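Local atomic coordinates of acetyltransferase, GNAT family (Streptococcus pneumoniae, PDB entry 2ATR), a protein that probably transfers an acetyl group from acetyl-coenzyme A to an acceptor that has not been identified, as members of the GNAT family do. Residues D14-H17 with L18-V22. Numbering follows the deposited sequence.
Sequences DVLH and LYQAV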
# COMPACT_ATOMS: atom_id res chain seq x y z
N ASP A 14 13.55 0.35 -10.15
CA ASP A 14 13.99 0.04 -8.78
C ASP A 14 12.93 -0.75 -7.98
O ASP A 14 13.25 -1.37 -6.96
CB ASP A 14 14.41 1.31 -8.02
CG ASP A 14 15.43 2.19 -8.84
OD1 ASP A 14 16.34 1.62 -9.51
OD2 ASP A 14 15.28 3.45 -8.84
N VAL A 15 11.68 -0.74 -8.44
CA VAL A 15 10.62 -1.44 -7.69
C VAL A 15 9.87 -2.52 -8.47
O VAL A 15 9.04 -3.22 -7.89
CB VAL A 15 9.60 -0.48 -7.10
CG1 VAL A 15 10.29 0.40 -6.01
CG2 VAL A 15 8.96 0.36 -8.22
N LEU A 16 10.18 -2.66 -9.75
CA LEU A 16 9.44 -3.60 -10.61
C LEU A 16 9.51 -5.01 -10.10
O LEU A 16 8.52 -5.74 -10.16
CB LEU A 16 9.92 -3.52 -12.06
CG LEU A 16 9.09 -4.29 -13.11
CD1 LEU A 16 7.66 -3.79 -13.20
CD2 LEU A 16 9.78 -4.18 -14.47
N HIS A 17 10.66 -5.40 -9.56
CA HIS A 17 10.78 -6.72 -8.90
C HIS A 17 9.73 -6.96 -7.80
O HIS A 17 9.28 -8.08 -7.59
CB HIS A 17 12.22 -6.95 -8.37
CG HIS A 17 12.58 -6.11 -7.18
ND1 HIS A 17 12.80 -4.76 -7.28
CD2 HIS A 17 12.79 -6.44 -5.88
CE1 HIS A 17 13.08 -4.28 -6.08
NE2 HIS A 17 13.09 -5.29 -5.22
N LEU A 18 9.32 -5.91 -7.10
CA LEU A 18 8.28 -6.07 -6.06
C LEU A 18 6.90 -6.42 -6.69
O LEU A 18 6.22 -7.32 -6.26
CB LEU A 18 8.16 -4.79 -5.24
CG LEU A 18 9.35 -4.34 -4.38
CD1 LEU A 18 8.99 -3.06 -3.62
CD2 LEU A 18 9.71 -5.41 -3.45
N TYR A 19 6.51 -5.65 -7.70
CA TYR A 19 5.24 -5.88 -8.43
C TYR A 19 5.27 -7.24 -9.16
O TYR A 19 4.31 -8.02 -9.04
CB TYR A 19 4.93 -4.73 -9.38
CG TYR A 19 4.65 -3.43 -8.67
CD1 TYR A 19 3.34 -3.10 -8.22
CD2 TYR A 19 5.69 -2.51 -8.44
CE1 TYR A 19 3.09 -1.87 -7.56
CE2 TYR A 19 5.44 -1.31 -7.79
CZ TYR A 19 4.14 -0.99 -7.34
OH TYR A 19 3.95 0.21 -6.71
N GLN A 20 6.37 -7.54 -9.87
CA GLN A 20 6.61 -8.92 -10.38
C GLN A 20 6.40 -9.97 -9.29
O GLN A 20 5.75 -10.98 -9.51
CB GLN A 20 8.02 -9.08 -11.00
CG GLN A 20 8.10 -8.48 -12.37
CD GLN A 20 9.52 -8.16 -12.89
OE1 GLN A 20 10.51 -8.17 -12.16
NE2 GLN A 20 9.58 -7.83 -14.18
N ALA A 21 6.93 -9.73 -8.10
CA ALA A 21 6.83 -10.68 -6.99
C ALA A 21 5.39 -10.97 -6.60
O ALA A 21 5.13 -11.84 -5.75
CB ALA A 21 7.59 -10.15 -5.80
N VAL A 22 4.46 -10.21 -7.18
CA VAL A 22 3.05 -10.43 -6.87
C VAL A 22 1.98 -10.74 -7.99
O VAL A 22 0.81 -10.78 -7.63
CB VAL A 22 2.47 -9.38 -5.81
CG1 VAL A 22 3.19 -9.47 -4.46
CG2 VAL A 22 2.48 -7.98 -6.35
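L18 lays its isobutyl branch over one face of the H17 imidazole, and the two neighbouring side chains run alongside each other in the same direction. L18 CG stands 4.2 Å from the centroid of the H17 ring, a CH-pi contact displaced toward the rim on the NE2 side, with CD2 of L18 3.8 Å from NE2 of H17. The ring comes back over the backbone because CG of H17 sits between its own N and carbonyl carbon (chi1 71°), which also sets the L18 amide N against that same face. Histidine suits the place: its flat face accepts the leucine while NE2 hydrogen-bonds to V53 O, tying the helix to strand 52-61. The buried L18 side chain also touches V53, L56 and I73.

One turn apart, V15 and Y19 also lie side by side. Buried V15, short and branched, fits against the tyrosine edge: its CG2 lies in the ring plane, 3.9 Å from CE2. Both side chains rest on L56; Y19 also touches L34, L38 and I73, while its hydroxyl reaches D71 OD2 in a hydrogen bond.

On the more exposed flank, the extended Q20 chain slants across L16, its NE2 3.7 Å from L16 CD2, and OE1 comes over H17 CA. Partly exposed L16 offers an apolar surface; glutamine suits exposed Q20 with an apolar stem to lie along it and an amide that tolerates water.

The main chain supports this spacing with two i to i+4 bonds, a straight one from Q20 N to L16 O (2.8 Å, 166°) and a more bent one from A21 N to H17 O. L18 N instead bonds to V15 O. The result is most of amphipathic helix 12-20, with V15, L18 and Y19 against the central beta-sheet of the GNAT fold.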